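Local coordinates for extracellular solute-binding protein (Conexibacter woesei, PDB 4P98) that probably binds a small solute, perhaps a nucleoside as in PnrA-like relatives, and delivers it to an ABC transporter at the cell membrane, at residues A[298-301]-A[302-305]; A[32-35]-A[36-39]; A[230-234]-A[235-239]. All blocks are in the same frame, centred on the assembly; numbering follows the deposited sequence.

In the fold
The chain folds around two parallel sheets, each flanked by helices, as in periplasmic binding proteins. Along the sequence, interaction 2 comes first, then interaction 3, then interaction 1. Interaction 2 starts helix 34-45, which follows strand 22-25 of the six-stranded sheet. Interaction 3 lies between strands 225-226 and 240-242 of the five-stranded sheet. Their centres are about 16 Å apart, yet they touch: Gly32 O and Ala230 N, 3.0 Å apart, form a probable hydrogen bond. This bond links loops of the two lobes, consistent with a cleft that closes between them. Interaction 1 lies apart on helix 294-307, its centre about 24 Å from that of interaction 2 and about 28 Å from that of interaction 3.

Interaction 1 of 3, residues A[298-301]-A[302-305]; sequences VDAL and SERL
The guanidinium of Arg304 lies against the preceding turn of alpha-helix 294-307, with Leu301 CA over one of its faces. Leu301 CA sits 3.5 Å above the Arg304 guanidinium plane, offset toward the rim. Ala300 O approaches the same group obliquely. Arg304 NH2 also reaches Leu301 CD1 at 3.8 Å, and Arg304 NH1 reaches Ala300 CB at 3.9 Å. The bend of the arginine chain at chi3 (-61°) folds the group back over the helix surface. The side chains of Leu301 and Arg304 cross at about a right angle.

Four successive i to i+4 backbone bonds hold the helix here. Ser302 N, Glu303 N, Arg304 N and Leu305 N donate to Val298 O, Asp299 O, Ala300 O and Leu301 O. Leu301 and Leu305 lie side by side and point the same way. Leu301 also packs on Tyr130 and Phe134 of helix 125-137. In one of its two conformers, Ser302 OG is hydrogen-bonded to Leu273 O in a loop.

On another side, the extended side chain of Glu303 lies along the backbone, with Glu303 CG 3.2 Å from Asp299 O. The carboxylates of Asp299 and Glu303 are not in contact, and their like charges would probably disfavour a closer approach. In the leucine pair, Leu301 CD1 and Leu305 CD1 meet at 4.0 Å.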
loop_
_atom_site.group_PDB
_atom_site.type_symbol
_atom_site.label_atom_id
_atom_site.label_comp_id
_atom_site.label_asym_id
_atom_site.label_seq_id
_atom_site.Cartn_x
_atom_site.Cartn_y
_atom_site.Cartn_z
ATOM N N VAL A 298 -1.244 10.591 -14.111
ATOM C CA VAL A 298 -0.496 9.860 -13.088
ATOM C C VAL A 298 0.742 9.185 -13.691
ATOM O O VAL A 298 1.827 9.179 -13.082
ATOM C CB VAL A 298 -1.406 8.826 -12.402
ATOM C CG1 VAL A 298 -0.604 7.851 -11.554
ATOM C CG2 VAL A 298 -2.452 9.558 -11.569
ATOM N N ASP A 299 0.570 8.612 -14.876
ATOM C CA ASP A 299 1.685 8.049 -15.630
ATOM C C ASP A 299 2.774 9.097 -15.876
ATOM O O ASP A 299 3.959 8.798 -15.728
ATOM C CB ASP A 299 1.212 7.463 -16.976
ATOM C CG ASP A 299 0.304 6.241 -16.820
ATOM O OD1 ASP A 299 0.245 5.644 -15.728
ATOM O OD2 ASP A 299 -0.354 5.868 -17.811
ATOM N N ALA A 300 2.387 10.318 -16.240
ATOM C CA ALA A 300 3.370 11.377 -16.492
ATOM C C ALA A 300 4.070 11.785 -15.198
ATOM O O ALA A 300 5.276 12.021 -15.187
ATOM C CB ALA A 300 2.722 12.585 -17.157
ATOM N N LEU A 301 3.312 11.854 -14.104
ATOM C CA LEU A 301 3.906 12.121 -12.786
ATOM C C LEU A 301 4.973 11.083 -12.442
ATOM O O LEU A 301 6.055 11.439 -11.954
ATOM C CB LEU A 301 2.821 12.152 -11.686
ATOM C CG LEU A 301 3.301 12.068 -10.232
ATOM C CD1 LEU A 301 4.044 13.333 -9.831
ATOM C CD2 LEU A 301 2.142 11.797 -9.282
ATOM N N SER A 302 4.660 9.813 -12.673
ATOM C CA SER A 302 5.592 8.734 -12.405
ATOM C C SER A 302 6.880 8.911 -13.215
ATOM O O SER A 302 7.984 8.704 -12.699
ATOM C CB SER A 302 4.931 7.401 -12.734
ATOM O OG SER A 302 5.833 6.326 -12.571
ATOM N N GLU A 303 6.722 9.327 -14.468
ATOM C CA GLU A 303 7.866 9.542 -15.379
ATOM C C GLU A 303 8.753 10.691 -14.888
ATOM O O GLU A 303 9.982 10.584 -14.887
ATOM C CB GLU A 303 7.338 9.793 -16.800
ATOM C CG GLU A 303 6.654 8.575 -17.409
ATOM C CD GLU A 303 5.700 8.896 -18.563
ATOM O OE1 GLU A 303 5.676 10.048 -19.047
ATOM O OE2 GLU A 303 4.970 7.976 -18.996
ATOM N N ARG A 304 8.134 11.778 -14.435
ATOM C CA ARG A 304 8.884 12.887 -13.840
ATOM C C ARG A 304 9.663 12.466 -12.598
ATOM O O ARG A 304 10.780 12.937 -12.367
ATOM C CB ARG A 304 7.969 14.067 -13.510
ATOM C CG ARG A 304 7.339 14.710 -14.740
ATOM C CD ARG A 304 6.830 16.121 -14.461
ATOM N NE ARG A 304 5.798 16.175 -13.421
ATOM C CZ ARG A 304 4.520 15.822 -13.581
ATOM N NH1 ARG A 304 4.070 15.359 -14.746
ATOM N NH2 ARG A 304 3.681 15.928 -12.552
ATOM N N LEU A 305 9.082 11.580 -11.793
ATOM C CA LEU A 305 9.790 11.054 -10.627
ATOM C C LEU A 305 10.917 10.118 -11.050
ATOM O O LEU A 305 12.014 10.147 -10.479
ATOM C CB LEU A 305 8.812 10.336 -9.688
ATOM C CG LEU A 305 7.881 11.324 -8.979
ATOM C CD1 LEU A 305 6.660 10.629 -8.393
ATOM C CD2 LEU A 305 8.611 12.079 -7.896
#

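Interaction 2 of 3, residues A[32-35]-A[36-39]; sequences GAFN and AWAA
Gly32 meets the next turn through its backbone: Gly32 N lies 3.8 Å from Ala36 CB. Its carbonyl oxygen takes a weak hydrogen bond from a water. The same water accepts a bond from Trp37 NE1 at 3.1 Å, lying in plane at the edge of the indole. Ala33 follows. Ala33 O accepts from Trp37 N at 2.9 Å. Ala33 O also sits over one face of the Trp37 indole, 3.1 Å above the plane and offset toward the rim. Trp37 CG stands beside its own backbone N (chi1 -59°), which folds the ring back under the first turn.

Phe34 comes next. Phe34 CA makes a CH-pi contact with the six-membered ring of Trp37, 3.9 Å from the centroid and 28° off the normal. The Phe34 ring meets Trp37 CE3 obliquely through CD1, and it stacks with His82 of strand 78-82. Asn35 completes the segment. Asn35 O accepts from Ala39 N at 3.2 Å and, weakly, from Ala38 N. Its side chain turns to the preceding loop, where ND2 bonds to Asp31 and OD1 to Gly27 N.

This is the start of the helix in a beta-alpha-beta unit. Asp31 OD1 accepts from both Ala33 N and Ala36 N, so a carboxylate serves the first turn. The Ala33 and Phe34 backbone over one face and the bond from NE1 to water probably limit rotation of the indole.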
loop_
_atom_site.group_PDB
_atom_site.type_symbol
_atom_site.label_atom_id
_atom_site.label_comp_id
_atom_site.label_asym_id
_atom_site.label_seq_id
_atom_site.Cartn_x
_atom_site.Cartn_y
_atom_site.Cartn_z
ATOM N N GLY A 32 -8.572 -5.622 2.194
ATOM C CA GLY A 32 -8.701 -4.774 1.003
ATOM C C GLY A 32 -7.609 -3.717 0.890
ATOM O O GLY A 32 -7.809 -2.677 0.260
ATOM N N ALA A 33 -6.464 -3.977 1.520
ATOM C CA ALA A 33 -5.382 -3.005 1.584
ATOM C C ALA A 33 -4.041 -3.750 1.667
ATOM O O ALA A 33 -3.826 -4.684 0.886
ATOM C CB ALA A 33 -5.601 -2.048 2.746
ATOM N N PHE A 34 -3.156 -3.368 2.588
ATOM C CA PHE A 34 -1.770 -3.878 2.614
ATOM C C PHE A 34 -1.661 -5.389 2.428
ATOM O O PHE A 34 -0.912 -5.850 1.570
ATOM C CB PHE A 34 -1.055 -3.464 3.912
ATOM C CG PHE A 34 0.387 -3.903 3.988
ATOM C CD1 PHE A 34 1.370 -3.239 3.252
ATOM C CD2 PHE A 34 0.771 -4.951 4.819
ATOM C CE1 PHE A 34 2.690 -3.626 3.338
ATOM C CE2 PHE A 34 2.092 -5.344 4.904
ATOM C CZ PHE A 34 3.051 -4.685 4.148
ATOM N N ASN A 35 -2.399 -6.173 3.213
ATOM C CA ASN A 35 -2.245 -7.619 3.127
ATOM C C ASN A 35 -2.886 -8.194 1.884
ATOM O O ASN A 35 -2.341 -9.131 1.295
ATOM C CB ASN A 35 -2.731 -8.324 4.381
ATOM C CG ASN A 35 -1.895 -7.966 5.587
ATOM O OD1 ASN A 35 -0.833 -8.534 5.820
ATOM N ND2 ASN A 35 -2.364 -7.006 6.349
ATOM N N ALA A 36 -4.007 -7.608 1.468
ATOM C CA ALA A 36 -4.658 -8.014 0.225
ATOM C C ALA A 36 -3.733 -7.799 -0.970
ATOM O O ALA A 36 -3.763 -8.572 -1.925
ATOM C CB ALA A 36 -5.948 -7.249 0.020
ATOM N N TRP A 37 -2.908 -6.760 -0.910
ATOM C CA TRP A 37 -1.983 -6.468 -2.023
ATOM C C TRP A 37 -0.989 -7.610 -2.256
ATOM O O TRP A 37 -0.685 -7.946 -3.403
ATOM C CB TRP A 37 -1.252 -5.147 -1.810
ATOM C CG TRP A 37 -2.165 -3.940 -1.675
ATOM C CD1 TRP A 37 -3.442 -3.809 -2.159
ATOM C CD2 TRP A 37 -1.869 -2.714 -1.003
ATOM N NE1 TRP A 37 -3.951 -2.576 -1.833
ATOM C CE2 TRP A 37 -3.002 -1.880 -1.133
ATOM C CE3 TRP A 37 -0.750 -2.228 -0.316
ATOM C CZ2 TRP A 37 -3.051 -0.599 -0.596
ATOM C CZ3 TRP A 37 -0.804 -0.943 0.219
ATOM C CH2 TRP A 37 -1.951 -0.154 0.084
ATOM N N ALA A 38 -0.490 -8.208 -1.183
ATOM C CA ALA A 38 0.386 -9.376 -1.300
ATOM C C ALA A 38 -0.363 -10.598 -1.795
ATOM O O ALA A 38 0.141 -11.340 -2.641
ATOM C CB ALA A 38 1.067 -9.672 0.016
ATOM N N ALA A 39 -1.560 -10.817 -1.262
ATOM C CA ALA A 39 -2.393 -11.937 -1.703
ATOM C C ALA A 39 -2.738 -11.850 -3.197
ATOM O O ALA A 39 -2.722 -12.862 -3.898
ATOM C CB ALA A 39 -3.668 -12.020 -0.869
HETATM O O HOH W 1 -6.770 -1.745 -2.793
#

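Interaction 3 of 3, residues A[230-234]-A[235-239]; sequences AAAGA and DIKAV
Ile236 CG2 meets Ala232 CB at 3.5 Å, joining the short helix 234-237 to the loop before it. Ile236 is buried. The CG2 methyl branch stands anti to the isoleucine's own N, while CG1 lies beside that N (chi1 -80°). Ile236 also packs on Gln216 and Val219 of helix 212-221, and Ala232 touches Arg212 of the same helix. The small apolar contact therefore continues into that neighbour. The backbone N of Ile236 gives only a weak bond to Gly233 O.

Lys237 makes the stronger one. Lys237 N donates to Gly233 O at 2.8 Å, almost straight at 177°. The aliphatic chain of Lys237 then runs back along the preceding loop. Its CG and CE each lie near Ala232 O, and Lys237 CD is 3.5 Å from Ala230 O. The bend at chi3 (-75°) shapes this return path. Lys237 NZ stays 4.2 Å from Ala230 O, so the contact is carried by the methylenes.

Ala238 N donates to Ala234 O at 2.9 Å, and Ala238 CB rests 3.3 Å from Ala234 O. Val239 closes the segment: its N bonds to Ile236 O, and its backbone pairs with Thr225. The whole is a short helix, with Gly233 at the N-cap position, in a beta-alpha-beta crossover between the parallel strands 225-226 and 240-242.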
loop_
_atom_site.group_PDB
_atom_site.type_symbol
_atom_site.label_atom_id
_atom_site.label_comp_id
_atom_site.label_asym_id
_atom_site.label_seq_id
_atom_site.Cartn_x
_atom_site.Cartn_y
_atom_site.Cartn_z
ATOM N N ALA A 230 -10.574 -1.976 -0.535
ATOM C CA ALA A 230 -11.203 -2.802 -1.562
ATOM C C ALA A 230 -12.248 -3.771 -0.985
ATOM O O ALA A 230 -13.054 -4.301 -1.737
ATOM C CB ALA A 230 -10.151 -3.585 -2.353
ATOM N N ALA A 231 -12.242 -3.995 0.331
ATOM C CA ALA A 231 -13.199 -4.919 0.965
ATOM C C ALA A 231 -14.550 -4.272 1.288
ATOM O O ALA A 231 -15.429 -4.919 1.843
ATOM C CB ALA A 231 -12.595 -5.514 2.223
ATOM N N ALA A 232 -14.715 -3.003 0.947
ATOM C CA ALA A 232 -15.971 -2.309 1.173
ATOM C C ALA A 232 -17.086 -2.887 0.309
ATOM O O ALA A 232 -16.831 -3.587 -0.673
ATOM C CB ALA A 232 -15.800 -0.834 0.896
ATOM N N GLY A 233 -18.325 -2.589 0.684
ATOM C CA GLY A 233 -19.493 -3.042 -0.074
ATOM C C GLY A 233 -19.622 -2.341 -1.415
ATOM O O GLY A 233 -19.000 -1.307 -1.644
ATOM N N ALA A 234 -20.448 -2.906 -2.291
ATOM C CA ALA A 234 -20.641 -2.392 -3.645
ATOM C C ALA A 234 -21.030 -0.916 -3.696
ATOM O O ALA A 234 -20.518 -0.183 -4.529
ATOM C CB ALA A 234 -21.674 -3.236 -4.397
ATOM N N ASP A 235 -21.922 -0.469 -2.818
ATOM C CA ASP A 235 -22.345 0.940 -2.825
ATOM C C ASP A 235 -21.214 1.881 -2.479
ATOM O O ASP A 235 -21.177 3.017 -2.965
ATOM C CB ASP A 235 -23.506 1.197 -1.845
ATOM C CG ASP A 235 -24.846 0.691 -2.358
ATOM O OD1 ASP A 235 -24.875 -0.106 -3.321
ATOM O OD2 ASP A 235 -25.880 1.086 -1.773
ATOM N N ILE A 236 -20.312 1.422 -1.609
ATOM C CA ILE A 236 -19.171 2.239 -1.188
ATOM C C ILE A 236 -18.098 2.194 -2.283
ATOM O O ILE A 236 -17.563 3.229 -2.673
ATOM C CB ILE A 236 -18.595 1.791 0.187
ATOM C CG1 ILE A 236 -19.419 2.331 1.363
ATOM C CG2 ILE A 236 -17.218 2.384 0.412
ATOM C CD1 ILE A 236 -20.888 1.991 1.359
ATOM N N LYS A 237 -17.808 0.996 -2.788
ATOM C CA LYS A 237 -16.850 0.845 -3.893
ATOM C C LYS A 237 -17.255 1.710 -5.080
ATOM O O LYS A 237 -16.407 2.272 -5.763
ATOM C CB LYS A 237 -16.698 -0.625 -4.311
ATOM C CG LYS A 237 -15.898 -1.463 -3.317
ATOM C CD LYS A 237 -15.354 -2.747 -3.937
ATOM C CE LYS A 237 -16.452 -3.783 -4.129
ATOM N NZ LYS A 237 -15.921 -5.058 -4.693
ATOM N N ALA A 238 -18.556 1.852 -5.302
ATOM C CA ALA A 238 -19.055 2.639 -6.418
ATOM C C ALA A 238 -18.678 4.119 -6.347
ATOM O O ALA A 238 -18.675 4.786 -7.361
ATOM C CB ALA A 238 -20.570 2.480 -6.551
ATOM N N VAL A 239 -18.346 4.645 -5.168
ATOM C CA VAL A 239 -17.948 6.049 -5.075
ATOM C C VAL A 239 -16.429 6.241 -4.898
ATOM O O VAL A 239 -15.960 7.355 -4.824
ATOM C CB VAL A 239 -18.731 6.797 -3.976
ATOM C CG1 VAL A 239 -20.225 6.671 -4.252
ATOM C CG2 VAL A 239 -18.389 6.280 -2.578
#